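PDB 3VTF: UDP-glucose 6-dehydrogenase from Pyrobaculum islandicum, which probably oxidises UDP-glucose to UDP-glucuronate in two steps, with NAD+ accepting the electrons of each. Local coordinates for residues Leu24-Leu29 with His45-Tyr50; Ala100-Val105 with Leu139-Ser144; Phe241-Gly246 with Phe274-Gly279; Glu392-Leu397 with Pro411-Leu416; Asp417-Val422 with Ala432-Ile437. All blocks are in the same frame, centred on the assembly; numbering follows the deposited sequence.

Contact 1 (Leu24-Leu29 with His45-Tyr50); sequences LSVLGL and HRVVGY
Leu24 pairs with Val47 and Val26 with Gly49, in parallel register. Leu24 N donates to Arg46 O at 2.8 Å and Leu24 O takes Val48 N; Val26 then gives its N to Val48 O and accepts Tyr50 N. Gly28 N adds a last bond to Tyr50 O at 2.9 Å; its backbone angles would jam a side chain against the preceding carbonyl oxygen, which suits glycine. Leu29 CG lies 3.6 Å from Tyr50 O, next to Gly49, where a side chain would crowd the leucine. Tyr50, its CG anti to the backbone N (chi1 -180°), carries the ring out past the strand pair and leaves CB to meet Leu27 CD2 at 3.8 Å. Leu24 CD1 touches His45 CG at 3.9 Å, and Val208 O holds that imidazole through NE2. In this beta-alpha-beta unit of the Rossmann-type NAD domain, helix 31-43 packs on Leu24, Val26 and Val47, helix 91-96 covers Ser25, Leu27 and Val48, and strand 100-103 continues the sheet beyond strand 23-27.

Contact 2 (Ala100-Val105 with Leu139-Ser144); sequences ATFIAV and LVVVKS
Phe102 and Val141 stand side by side on one face of the sheet, pointing the same way. CB of the valine sits over the ring face, offset toward the rim and 4.2 Å from the ring centroid, in a CH-pi contact, while Val141 CG1 reaches Phe102 CE1 at 3.6 Å. Lys143 runs along the same ring at its edge, with CG in the ring plane 3.7 Å from Phe102 CD1. The lysine chain bends at chi2 and chi3; its aliphatic part thus lines an aromatic while the ammonium is satisfied at Asn173 O. On the other face Ile103 CD1 lies 3.9 Å from Val140 CG1, both residues branched at CB, a shape that favours the extended backbone.

Beneath them the parallel backbones pair closely, with Ile103 N to Val141 O at 2.6 Å. At the end of strand 100-103, Ile103 O accepts from both Lys143 N and Ser144 N. Ser144 OG, anti to its carbonyl carbon (chi1 -57°), donates to Val105 O at 2.8 Å in the carbonyl plane, on a lone pair. Replacing the serine with alanine is likely to leave Val105 O without this donor and the two loops less firmly tied, close to Thr107 and Thr145, predicted to bind NAD+. Helix 118-134 connects the two strands and touches Thr101 and Val140, helix 151-160 packs on Val140 and Val142, helix 199-208 covers Ala100 and Leu139, and strand 23-27 lies next to strand 100-103.

Contact 3 (Phe241-Gly246 with Phe274-Gly279); sequences FANEVG and FGAGLG. With UPG (uridine-5'-diphosphate-glucose), chain B.
Asn243 keeps CG anti to its carbonyl carbon (chi1 -79°), and a chi2 of -33° turns the amide so that OD1 leaves the helix and faces the backbone of Gly277. Gly277 N donates to Asn243 OD1 at 2.6 Å, in the amide plane on a lone pair and nearly straight at 162°. An asparagine suits this place: short enough to stay close to the helix, yet able to accept a loop N-H.

Ala242 allows close approach, its CB lying 3.5 Å from Phe274 O and 4.1 Å from Ala276 CB. Phe274 CE1 meets the edge of the Phe241 ring. The loop so held presents Gly275, centre of an inverse gamma turn, to the uracil of UDP-glucose: Gly275 N donates to O4 of the ligand at 2.9 Å, and N3 of the ligand donates to Gly275 O at 3.0 Å. A side chain on Gly275 would strike O4, and the backbone angles of Gly277 and Gly279 also suit glycine. Arg427 holds Gly279 O. Helix 256-264 closes over the contact, its Phe260 stacking on Phe274; helix 304-328 touches Asn243, and Phe234 of the second subunit meets Phe274 edge to face.

Contact 4 (Glu392-Leu397 with Pro411-Leu416); sequences EDPQAL and PQYEGL
The Tyr413 ring brings CE1 to within 3.8 Å of Pro394 CB in an oblique approach, while Trp410 meets the same ring edge to face and His372 ND1 bonds its hydroxyl. The Gln412 side chain crosses Pro394 at about a right angle, its amide NE2 3.8 Å from Pro394 CG. The Gln395 and Leu416 side chains run past each other in opposite directions, with Gln395 OE1 3.7 Å from Leu416 CB. CG of Gln395 stands anti to the backbone N (chi1 -171°) and the chain bends at chi2, bringing OE1 to Asp417 N; its NE2 bonds Asp399 OD1. Leu416 CD1 completes the apolar patch, 3.9 Å from Pro394 CB. Proline suits the first turn of a helix, where its missing N-H costs no bond. Asp393 is the N-cap, its OD1 accepting from Gln395 N at 2.9 Å. This is an N-capped helix packed on a loop, at the surface of the parallel alpha/beta UDP-binding domain, with Leu339 of its sheet beneath.

Contact 5 (Asp417-Val422 with Ala432-Ile437); sequences DYRGKV and AREAKI
Glu434 OE2 is gripped by two donors: Tyr418 N reaches it at 2.8 Å, on the lone pair anti to the other carboxylate oxygen, and Lys431 NZ adds a salt bridge. Glutamate has the reach for this, its chain extended beyond CG. Asp417 OD1 lies 3.6 Å from Glu434 OE2, a pair of like charges which Arg419 and Lys431 probably offset. Arg419 grips the Asp417 carboxylate side-on in a salt bridge, NE to OD1 at 2.8 Å and NH1 to OD2, while Arg419 N meets OD1 from the opposite face in an Asx turn. An alanine in place of the aspartate has no carboxylate, and Arg419 would probably be set free to turn and the Asx turn be lost. The type II turn from Tyr418 to Lys421, with Gly420 at the positive phi, leads into the parallel bridge of Val422 with Ile437, the edge of the six-stranded sheet; Ile437 N donates to Lys421 O at 3.2 Å. Ala432 CB sits over the centre of the Tyr418 ring, 4.0 Å from its centroid. Water 1 links Gly420 N to Glu434 O.

Overall arrangement
From the N terminus, the contacts follow one another in series; none nests in or crosses another. Contact 1 closes a short loop holding helix 31-43, and contact 2 a longer one holding helix 118-134. Their centres are about 9 Å apart, since strands 23-27 and 100-103 are neighbours in the NAD-domain sheet. Contact 3, centred about 35 Å from contact 2, closes a loop holding helix 256-264 and ties the long helix 221-251 to the segment that follows, beside the nucleotide and the second subunit. Contacts 4 and 5 then close brief loops in the C-terminal UDP-binding domain, their centres about 13 Å apart: one brings a helix start to the loop after strand 403-406, the other joins the end of that loop to the turn leading into strand 437-440.

Contact 1 (Leu24-Leu29 with His45-Tyr50)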
# COMPACT_ATOMS: atom_id res chain seq x y z
N LEU A 24 2.42 -11.62 35.46
CA LEU A 24 2.26 -12.05 34.08
C LEU A 24 3.25 -13.14 33.81
O LEU A 24 4.44 -13.07 34.20
CB LEU A 24 2.61 -10.89 33.11
CG LEU A 24 1.87 -9.59 33.39
CD1 LEU A 24 2.34 -8.45 32.46
CD2 LEU A 24 0.31 -9.74 33.35
N SER A 25 2.80 -14.11 33.05
CA SER A 25 3.74 -15.12 32.55
C SER A 25 3.86 -15.03 31.02
O SER A 25 2.95 -14.55 30.35
CB SER A 25 3.32 -16.55 33.03
OG SER A 25 1.93 -16.77 32.95
N VAL A 26 4.99 -15.47 30.47
CA VAL A 26 5.17 -15.54 29.04
C VAL A 26 5.67 -16.94 28.67
O VAL A 26 6.65 -17.42 29.30
CB VAL A 26 6.26 -14.53 28.58
CG1 VAL A 26 6.42 -14.62 27.07
CG2 VAL A 26 5.84 -13.12 29.02
N LEU A 27 4.98 -17.61 27.72
CA LEU A 27 5.42 -18.95 27.23
C LEU A 27 5.93 -18.80 25.83
O LEU A 27 5.19 -18.38 24.91
CB LEU A 27 4.24 -19.94 27.23
CG LEU A 27 3.60 -20.13 28.61
CD1 LEU A 27 2.53 -21.23 28.43
CD2 LEU A 27 4.70 -20.61 29.62
N GLY A 28 7.21 -19.14 25.63
CA GLY A 28 7.80 -19.04 24.32
C GLY A 28 8.72 -17.84 24.38
O GLY A 28 8.28 -16.68 24.44
N LEU A 29 10.00 -18.10 24.32
CA LEU A 29 10.98 -17.02 24.49
C LEU A 29 11.83 -16.82 23.24
O LEU A 29 13.02 -16.69 23.40
CB LEU A 29 11.83 -17.23 25.75
CG LEU A 29 11.03 -17.26 27.09
CD1 LEU A 29 11.87 -17.76 28.30
CD2 LEU A 29 10.38 -15.89 27.40
N HIS A 45 5.91 -4.73 36.07
CA HIS A 45 5.15 -5.96 36.36
C HIS A 45 6.05 -7.03 36.83
O HIS A 45 7.21 -7.02 36.58
CB HIS A 45 4.36 -6.42 35.10
CG HIS A 45 3.35 -5.39 34.62
ND1 HIS A 45 2.40 -4.84 35.46
CD2 HIS A 45 3.22 -4.77 33.39
CE1 HIS A 45 1.69 -3.90 34.76
NE2 HIS A 45 2.19 -3.87 33.48
N ARG A 46 5.48 -8.00 37.50
CA ARG A 46 6.16 -9.21 37.92
C ARG A 46 5.93 -10.20 36.83
O ARG A 46 4.75 -10.42 36.39
CB ARG A 46 5.53 -9.72 39.26
CG ARG A 46 6.16 -11.00 39.79
CD ARG A 46 5.26 -11.56 40.87
NE ARG A 46 5.67 -12.92 41.24
CZ ARG A 46 4.99 -14.00 40.91
NH1 ARG A 46 3.85 -13.87 40.25
NH2 ARG A 46 5.45 -15.19 41.26
N VAL A 47 7.03 -10.75 36.33
CA VAL A 47 6.96 -11.59 35.13
C VAL A 47 7.66 -12.93 35.39
O VAL A 47 8.79 -13.00 35.98
CB VAL A 47 7.64 -10.92 33.91
CG1 VAL A 47 7.67 -11.85 32.67
CG2 VAL A 47 6.96 -9.60 33.59
N VAL A 48 7.02 -13.99 34.95
CA VAL A 48 7.62 -15.31 34.99
C VAL A 48 7.65 -15.89 33.57
O VAL A 48 6.59 -16.11 32.97
CB VAL A 48 6.85 -16.28 35.96
CG1 VAL A 48 7.60 -17.61 36.02
CG2 VAL A 48 6.68 -15.68 37.37
N GLY A 49 8.83 -16.15 33.03
CA GLY A 49 8.94 -16.68 31.68
C GLY A 49 9.22 -18.16 31.66
O GLY A 49 9.65 -18.74 32.68
N TYR A 50 8.98 -18.76 30.50
CA TYR A 50 9.32 -20.19 30.32
C TYR A 50 9.48 -20.42 28.85
O TYR A 50 8.73 -19.82 28.03
CB TYR A 50 8.21 -21.08 30.94
CG TYR A 50 8.55 -22.53 30.76
CD1 TYR A 50 9.49 -23.16 31.62
CD2 TYR A 50 8.03 -23.26 29.68
CE1 TYR A 50 9.84 -24.52 31.42
CE2 TYR A 50 8.39 -24.61 29.47
CZ TYR A 50 9.30 -25.21 30.38
OH TYR A 50 9.65 -26.53 30.22

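Contact 2 (Ala100-Val105 with Leu139-Ser144)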
# COMPACT_ATOMS: atom_id res chain seq x y z
N ALA A 100 -2.12 -13.62 34.23
CA ALA A 100 -2.32 -13.71 32.78
C ALA A 100 -1.09 -14.28 32.11
O ALA A 100 0.04 -14.07 32.60
CB ALA A 100 -2.59 -12.27 32.26
N THR A 101 -1.29 -15.07 31.04
CA THR A 101 -0.14 -15.74 30.38
C THR A 101 -0.17 -15.28 28.90
O THR A 101 -1.22 -15.39 28.23
CB THR A 101 -0.32 -17.27 30.38
OG1 THR A 101 -0.25 -17.70 31.74
CG2 THR A 101 0.82 -18.02 29.53
N PHE A 102 0.94 -14.67 28.45
CA PHE A 102 1.11 -14.37 27.02
C PHE A 102 1.66 -15.58 26.27
O PHE A 102 2.79 -16.04 26.52
CB PHE A 102 2.08 -13.17 26.88
CG PHE A 102 1.42 -11.90 27.41
CD1 PHE A 102 0.86 -10.99 26.51
CD2 PHE A 102 1.36 -11.62 28.77
CE1 PHE A 102 0.22 -9.87 26.97
CE2 PHE A 102 0.71 -10.48 29.24
CZ PHE A 102 0.14 -9.61 28.34
N ILE A 103 0.90 -16.09 25.31
CA ILE A 103 1.45 -17.20 24.54
C ILE A 103 2.17 -16.57 23.38
O ILE A 103 1.54 -15.87 22.52
CB ILE A 103 0.31 -18.13 24.05
CG1 ILE A 103 -0.37 -18.79 25.27
CG2 ILE A 103 0.80 -19.14 22.97
CD1 ILE A 103 -1.65 -19.56 24.84
N ALA A 104 3.46 -16.90 23.27
CA ALA A 104 4.30 -16.28 22.22
C ALA A 104 5.10 -17.32 21.50
O ALA A 104 6.17 -17.02 21.00
CB ALA A 104 5.25 -15.20 22.82
N VAL A 105 4.61 -18.58 21.42
CA VAL A 105 5.37 -19.64 20.72
C VAL A 105 5.22 -19.48 19.21
O VAL A 105 4.37 -18.69 18.68
CB VAL A 105 4.85 -21.01 21.16
CG1 VAL A 105 5.08 -21.10 22.66
CG2 VAL A 105 3.30 -21.10 20.94
N LEU A 139 -6.21 -14.91 32.75
CA LEU A 139 -6.36 -14.44 31.38
C LEU A 139 -5.38 -15.11 30.45
O LEU A 139 -4.18 -15.11 30.69
CB LEU A 139 -6.19 -12.90 31.34
CG LEU A 139 -6.19 -12.22 29.96
CD1 LEU A 139 -7.53 -12.38 29.22
CD2 LEU A 139 -5.90 -10.73 30.15
N VAL A 140 -5.87 -15.64 29.34
CA VAL A 140 -4.96 -16.28 28.38
C VAL A 140 -4.81 -15.29 27.18
O VAL A 140 -5.82 -14.91 26.53
CB VAL A 140 -5.64 -17.54 27.83
CG1 VAL A 140 -4.70 -18.25 26.87
CG2 VAL A 140 -6.00 -18.46 29.04
N VAL A 141 -3.58 -14.86 26.91
CA VAL A 141 -3.43 -13.84 25.85
C VAL A 141 -2.59 -14.44 24.72
O VAL A 141 -1.45 -14.96 24.97
CB VAL A 141 -2.70 -12.57 26.44
CG1 VAL A 141 -2.55 -11.43 25.34
CG2 VAL A 141 -3.42 -12.03 27.70
N VAL A 142 -3.08 -14.35 23.51
CA VAL A 142 -2.36 -14.94 22.40
C VAL A 142 -1.54 -13.81 21.70
O VAL A 142 -2.16 -12.90 21.09
CB VAL A 142 -3.34 -15.57 21.37
CG1 VAL A 142 -2.52 -16.23 20.23
CG2 VAL A 142 -4.33 -16.61 22.01
N LYS A 143 -0.20 -13.89 21.79
CA LYS A 143 0.67 -12.92 21.05
C LYS A 143 1.11 -13.54 19.71
O LYS A 143 1.37 -12.84 18.78
CB LYS A 143 1.93 -12.65 21.85
CG LYS A 143 1.72 -11.74 23.04
CD LYS A 143 1.20 -10.39 22.61
CE LYS A 143 2.27 -9.49 22.10
NZ LYS A 143 1.62 -8.10 22.06
N SER A 144 1.24 -14.88 19.66
CA SER A 144 1.47 -15.66 18.45
C SER A 144 0.59 -15.17 17.31
O SER A 144 -0.55 -14.88 17.53
CB SER A 144 1.21 -17.19 18.73
OG SER A 144 2.08 -17.57 19.81

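Contact 3 (Phe241-Gly246 with Phe274-Gly279)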
# COMPACT_ATOMS: atom_id res chain seq x y z
N PHE A 241 4.92 -4.84 -4.75
CA PHE A 241 4.53 -3.81 -5.67
C PHE A 241 5.76 -3.01 -6.15
O PHE A 241 5.88 -2.69 -7.35
CB PHE A 241 3.45 -2.91 -5.14
CG PHE A 241 2.98 -1.91 -6.12
CD1 PHE A 241 2.23 -2.31 -7.22
CD2 PHE A 241 3.33 -0.59 -6.01
CE1 PHE A 241 1.73 -1.40 -8.17
CE2 PHE A 241 2.86 0.35 -6.91
CZ PHE A 241 2.04 -0.02 -8.00
N ALA A 242 6.63 -2.60 -5.21
CA ALA A 242 7.87 -1.84 -5.60
C ALA A 242 8.71 -2.71 -6.58
O ALA A 242 9.33 -2.17 -7.51
CB ALA A 242 8.69 -1.45 -4.38
N ASN A 243 8.66 -4.04 -6.37
CA ASN A 243 9.45 -4.93 -7.24
C ASN A 243 8.80 -5.08 -8.59
O ASN A 243 9.47 -5.04 -9.60
CB ASN A 243 9.66 -6.28 -6.55
CG ASN A 243 10.76 -6.17 -5.53
OD1 ASN A 243 11.72 -5.37 -5.74
ND2 ASN A 243 10.72 -7.01 -4.50
N GLU A 244 7.46 -5.17 -8.60
CA GLU A 244 6.73 -5.20 -9.91
C GLU A 244 6.97 -3.93 -10.71
O GLU A 244 7.28 -3.93 -11.94
CB GLU A 244 5.21 -5.36 -9.67
CG GLU A 244 4.42 -5.42 -11.01
CD GLU A 244 3.08 -6.14 -10.83
OE1 GLU A 244 3.11 -7.31 -10.35
OE2 GLU A 244 2.06 -5.53 -11.24
N VAL A 245 6.77 -2.79 -10.05
CA VAL A 245 7.09 -1.49 -10.69
C VAL A 245 8.58 -1.44 -11.09
O VAL A 245 8.94 -0.92 -12.18
CB VAL A 245 6.72 -0.35 -9.72
CG1 VAL A 245 7.21 1.01 -10.24
CG2 VAL A 245 5.19 -0.34 -9.62
N GLY A 246 9.46 -2.00 -10.25
CA GLY A 246 10.91 -2.00 -10.47
C GLY A 246 11.37 -2.81 -11.69
O GLY A 246 12.26 -2.38 -12.45
N PHE A 274 8.86 0.70 0.37
CA PHE A 274 8.94 0.53 -1.10
C PHE A 274 10.40 0.24 -1.49
O PHE A 274 10.82 0.61 -2.58
CB PHE A 274 8.48 1.81 -1.82
CG PHE A 274 7.02 2.06 -1.76
CD1 PHE A 274 6.08 1.05 -2.21
CD2 PHE A 274 6.53 3.29 -1.39
CE1 PHE A 274 4.74 1.27 -2.25
CE2 PHE A 274 5.16 3.51 -1.42
CZ PHE A 274 4.26 2.54 -1.88
N GLY A 275 11.14 -0.51 -0.66
CA GLY A 275 12.50 -0.84 -1.00
C GLY A 275 12.57 -2.05 -1.93
O GLY A 275 12.72 -3.21 -1.49
N ALA A 276 12.54 -1.76 -3.23
CA ALA A 276 12.60 -2.79 -4.25
C ALA A 276 13.92 -3.51 -4.08
O ALA A 276 14.88 -2.97 -3.53
CB ALA A 276 12.56 -2.09 -5.61
N GLY A 277 13.99 -4.75 -4.53
CA GLY A 277 15.23 -5.55 -4.46
C GLY A 277 14.91 -7.03 -4.45
O GLY A 277 14.01 -7.48 -5.17
N LEU A 278 15.69 -7.79 -3.69
CA LEU A 278 15.57 -9.25 -3.73
C LEU A 278 14.31 -9.79 -3.09
O LEU A 278 14.04 -11.00 -3.21
CB LEU A 278 16.76 -9.90 -3.03
CG LEU A 278 18.10 -9.89 -3.71
CD1 LEU A 278 19.00 -10.78 -2.82
CD2 LEU A 278 17.90 -10.63 -5.01
N GLY A 279 13.57 -8.93 -2.41
CA GLY A 279 12.27 -9.30 -1.80
C GLY A 279 12.37 -9.48 -0.30
O GLY A 279 13.44 -9.21 0.29
N1 UPG B . 12.36 -5.51 3.11
C2 UPG B . 12.43 -5.18 1.73
N3 UPG B . 12.13 -3.94 1.34
C4 UPG B . 11.69 -3.01 2.27
C5 UPG B . 11.57 -3.30 3.67
C6 UPG B . 11.89 -4.62 4.05
O2 UPG B . 12.80 -6.03 0.86
O4 UPG B . 11.36 -1.85 1.85
C1C UPG B . 12.69 -6.91 3.44
C2C UPG B . 13.76 -6.96 4.51
O2C UPG B . 15.07 -6.98 3.96
C3C UPG B . 13.44 -8.29 5.23
C4C UPG B . 11.92 -8.42 5.12
O4C UPG B . 11.53 -7.44 4.13
O3C UPG B . 13.97 -9.39 4.44
C5C UPG B . 11.18 -8.11 6.44
O5C UPG B . 11.78 -6.95 7.01
PA UPG B . 11.21 -6.36 8.48
O1A UPG B . 9.73 -5.89 8.35
O2A UPG B . 12.32 -5.46 9.09
O3A UPG B . 11.44 -7.68 9.37
PB UPG B . 10.55 -8.38 10.56
O1B UPG B . 11.39 -8.37 11.81
O2B UPG B . 10.34 -9.72 9.82
O3B UPG B . 9.26 -7.51 10.91
C1' UPG B . 7.95 -7.86 10.36
C2' UPG B . 7.07 -6.64 10.50
C3' UPG B . 6.75 -6.45 12.00
C4' UPG B . 6.09 -7.75 12.51
C5' UPG B . 7.17 -8.91 12.41
C6' UPG B . 6.70 -10.32 12.83
O2' UPG B . 8.03 -5.60 10.04
O3' UPG B . 5.87 -5.35 12.10
O4' UPG B . 5.80 -7.56 13.91
O5' UPG B . 7.38 -9.02 10.98
O6' UPG B . 5.28 -10.46 12.58

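Contact 4 (Glu392-Leu397 with Pro411-Leu416)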
# COMPACT_ATOMS: atom_id res chain seq x y z
N GLU A 392 36.02 -14.04 5.62
CA GLU A 392 35.90 -13.13 6.75
C GLU A 392 35.85 -11.66 6.34
O GLU A 392 35.26 -10.83 7.03
CB GLU A 392 37.05 -13.37 7.79
CG GLU A 392 37.23 -14.85 8.12
CD GLU A 392 35.96 -15.48 8.78
OE1 GLU A 392 35.32 -14.78 9.59
OE2 GLU A 392 35.58 -16.66 8.48
N ASP A 393 36.56 -11.32 5.28
CA ASP A 393 36.70 -9.86 4.89
C ASP A 393 35.90 -9.63 3.58
O ASP A 393 36.20 -10.27 2.57
CB ASP A 393 38.17 -9.55 4.66
CG ASP A 393 38.43 -8.07 4.35
OD1 ASP A 393 37.58 -7.33 3.77
OD2 ASP A 393 39.54 -7.66 4.71
N PRO A 394 34.90 -8.76 3.60
CA PRO A 394 34.03 -8.62 2.39
C PRO A 394 34.82 -8.08 1.19
O PRO A 394 34.52 -8.46 0.04
CB PRO A 394 32.94 -7.67 2.86
CG PRO A 394 33.61 -6.86 3.92
CD PRO A 394 34.59 -7.77 4.62
N GLN A 395 35.85 -7.25 1.43
CA GLN A 395 36.70 -6.74 0.33
C GLN A 395 37.47 -7.88 -0.30
O GLN A 395 37.58 -8.01 -1.54
CB GLN A 395 37.66 -5.57 0.76
CG GLN A 395 38.35 -4.92 -0.46
CD GLN A 395 37.34 -4.32 -1.45
OE1 GLN A 395 36.63 -3.43 -1.12
NE2 GLN A 395 37.30 -4.83 -2.66
N ALA A 396 37.99 -8.75 0.58
CA ALA A 396 38.71 -9.93 0.16
C ALA A 396 37.78 -10.83 -0.64
O ALA A 396 38.21 -11.48 -1.61
CB ALA A 396 39.25 -10.67 1.38
N LEU A 397 36.51 -10.89 -0.25
CA LEU A 397 35.52 -11.67 -1.06
C LEU A 397 35.41 -11.04 -2.47
O LEU A 397 35.50 -11.73 -3.47
CB LEU A 397 34.14 -11.73 -0.36
CG LEU A 397 33.00 -12.38 -1.19
CD1 LEU A 397 31.91 -12.99 -0.27
CD2 LEU A 397 32.38 -11.33 -2.17
N PRO A 411 25.62 -1.69 6.36
CA PRO A 411 26.29 -0.39 6.16
C PRO A 411 27.75 -0.53 5.74
O PRO A 411 28.20 0.27 4.86
CB PRO A 411 26.11 0.33 7.53
CG PRO A 411 24.82 -0.28 8.07
CD PRO A 411 24.91 -1.73 7.66
N GLN A 412 28.49 -1.54 6.24
CA GLN A 412 29.87 -1.65 5.78
C GLN A 412 30.02 -1.93 4.28
O GLN A 412 31.13 -1.83 3.69
CB GLN A 412 30.65 -2.69 6.58
CG GLN A 412 30.34 -4.16 6.31
CD GLN A 412 30.87 -5.07 7.44
OE1 GLN A 412 30.48 -4.89 8.60
NE2 GLN A 412 31.75 -6.02 7.12
N TYR A 413 28.96 -2.38 3.64
CA TYR A 413 29.00 -2.66 2.21
C TYR A 413 29.08 -1.40 1.35
O TYR A 413 29.52 -1.43 0.23
CB TYR A 413 27.89 -3.61 1.77
CG TYR A 413 28.01 -5.02 2.32
CD1 TYR A 413 29.17 -5.46 2.92
CD2 TYR A 413 26.95 -5.90 2.25
CE1 TYR A 413 29.28 -6.73 3.42
CE2 TYR A 413 27.06 -7.17 2.74
CZ TYR A 413 28.21 -7.58 3.33
OH TYR A 413 28.30 -8.84 3.81
N GLU A 414 28.57 -0.30 1.87
CA GLU A 414 28.54 0.95 1.15
C GLU A 414 29.93 1.51 0.86
O GLU A 414 30.11 2.32 -0.02
CB GLU A 414 27.65 1.96 1.86
CG GLU A 414 26.19 1.84 1.47
CD GLU A 414 25.87 2.52 0.15
OE1 GLU A 414 26.79 2.78 -0.67
OE2 GLU A 414 24.68 2.82 -0.05
N GLY A 415 30.90 1.10 1.66
CA GLY A 415 32.25 1.60 1.54
C GLY A 415 33.22 0.70 0.83
O GLY A 415 34.41 0.94 0.89
N LEU A 416 32.75 -0.37 0.20
CA LEU A 416 33.66 -1.28 -0.43
C LEU A 416 34.12 -0.81 -1.85
O LEU A 416 33.50 0.10 -2.44
CB LEU A 416 33.03 -2.70 -0.54
CG LEU A 416 32.60 -3.43 0.75
CD1 LEU A 416 31.95 -4.79 0.38
CD2 LEU A 416 33.89 -3.70 1.56

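Contact 5 (Asp417-Val422 with Ala432-Ile437)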
# COMPACT_ATOMS: atom_id res chain seq x y z
N ASP A 417 35.10 -1.52 -2.42
CA ASP A 417 35.64 -1.14 -3.73
C ASP A 417 35.12 -2.14 -4.73
O ASP A 417 35.59 -3.25 -4.80
CB ASP A 417 37.17 -1.13 -3.70
CG ASP A 417 37.77 -0.67 -5.03
OD1 ASP A 417 37.01 -0.41 -6.01
OD2 ASP A 417 38.99 -0.64 -5.15
N TYR A 418 34.11 -1.76 -5.49
CA TYR A 418 33.49 -2.66 -6.44
C TYR A 418 34.05 -2.50 -7.85
O TYR A 418 33.51 -3.06 -8.78
CB TYR A 418 31.97 -2.45 -6.51
CG TYR A 418 31.21 -2.70 -5.23
CD1 TYR A 418 30.73 -3.96 -4.91
CD2 TYR A 418 30.95 -1.67 -4.35
CE1 TYR A 418 30.04 -4.18 -3.74
CE2 TYR A 418 30.26 -1.87 -3.19
CZ TYR A 418 29.80 -3.13 -2.90
OH TYR A 418 29.11 -3.31 -1.74
N ARG A 419 35.11 -1.72 -8.00
CA ARG A 419 35.61 -1.41 -9.33
C ARG A 419 36.09 -2.65 -10.06
O ARG A 419 36.76 -3.48 -9.50
CB ARG A 419 36.70 -0.33 -9.26
CG ARG A 419 36.15 1.01 -8.82
CD ARG A 419 37.22 2.05 -8.56
NE ARG A 419 38.17 1.66 -7.52
CZ ARG A 419 39.15 2.45 -7.12
NH1 ARG A 419 39.98 2.05 -6.18
NH2 ARG A 419 39.30 3.63 -7.66
N GLY A 420 35.72 -2.77 -11.32
CA GLY A 420 36.15 -3.87 -12.14
C GLY A 420 35.32 -5.11 -11.92
O GLY A 420 35.57 -6.13 -12.52
N LYS A 421 34.32 -5.03 -11.06
CA LYS A 421 33.56 -6.26 -10.76
C LYS A 421 32.22 -6.24 -11.52
O LYS A 421 31.77 -5.20 -11.98
CB LYS A 421 33.33 -6.38 -9.26
CG LYS A 421 34.63 -6.57 -8.43
CD LYS A 421 35.39 -7.85 -8.75
CE LYS A 421 36.75 -7.77 -8.13
NZ LYS A 421 37.41 -9.06 -8.46
N VAL A 422 31.61 -7.41 -11.63
CA VAL A 422 30.26 -7.56 -12.17
C VAL A 422 29.34 -7.70 -10.94
O VAL A 422 29.53 -8.61 -10.15
CB VAL A 422 30.15 -8.82 -13.03
CG1 VAL A 422 28.68 -8.97 -13.51
CG2 VAL A 422 31.15 -8.69 -14.22
N ALA A 432 28.09 0.76 -5.40
CA ALA A 432 28.28 -0.38 -6.30
C ALA A 432 28.19 -0.01 -7.79
O ALA A 432 28.61 -0.76 -8.63
CB ALA A 432 27.34 -1.52 -5.96
N ARG A 433 27.63 1.15 -8.08
CA ARG A 433 27.50 1.65 -9.44
C ARG A 433 28.86 1.87 -10.12
O ARG A 433 28.95 1.98 -11.32
CB ARG A 433 26.70 2.93 -9.46
CG ARG A 433 25.22 2.73 -9.33
CD ARG A 433 24.43 3.82 -10.00
NE ARG A 433 23.01 3.65 -9.73
CZ ARG A 433 22.15 3.09 -10.56
NH1 ARG A 433 20.89 2.98 -10.22
NH2 ARG A 433 22.55 2.64 -11.73
N GLU A 434 29.90 1.95 -9.31
CA GLU A 434 31.27 2.07 -9.78
C GLU A 434 31.79 0.79 -10.44
O GLU A 434 32.84 0.78 -11.03
CB GLU A 434 32.20 2.50 -8.64
CG GLU A 434 32.72 1.37 -7.79
CD GLU A 434 33.24 1.83 -6.45
OE1 GLU A 434 33.18 3.02 -6.18
OE2 GLU A 434 33.72 0.99 -5.68
N ALA A 435 31.05 -0.30 -10.28
CA ALA A 435 31.37 -1.63 -10.84
C ALA A 435 31.60 -1.61 -12.33
O ALA A 435 31.08 -0.72 -12.97
CB ALA A 435 30.24 -2.60 -10.54
N LYS A 436 32.30 -2.59 -12.89
CA LYS A 436 32.40 -2.67 -14.39
C LYS A 436 31.02 -2.88 -15.03
O LYS A 436 30.66 -2.29 -16.04
CB LYS A 436 33.29 -3.85 -14.79
CG LYS A 436 33.41 -3.98 -16.34
CD LYS A 436 34.40 -5.09 -16.77
CE LYS A 436 33.91 -6.51 -16.53
NZ LYS A 436 34.47 -7.18 -15.31
N ILE A 437 30.27 -3.82 -14.45
CA ILE A 437 28.86 -4.04 -14.91
C ILE A 437 27.97 -3.92 -13.60
O ILE A 437 28.26 -4.58 -12.62
CB ILE A 437 28.73 -5.38 -15.63
CG1 ILE A 437 29.46 -5.36 -17.02
CG2 ILE A 437 27.26 -5.68 -15.91
CD1 ILE A 437 29.65 -6.77 -17.63
O HOH W 1 34.70 -0.54 -12.66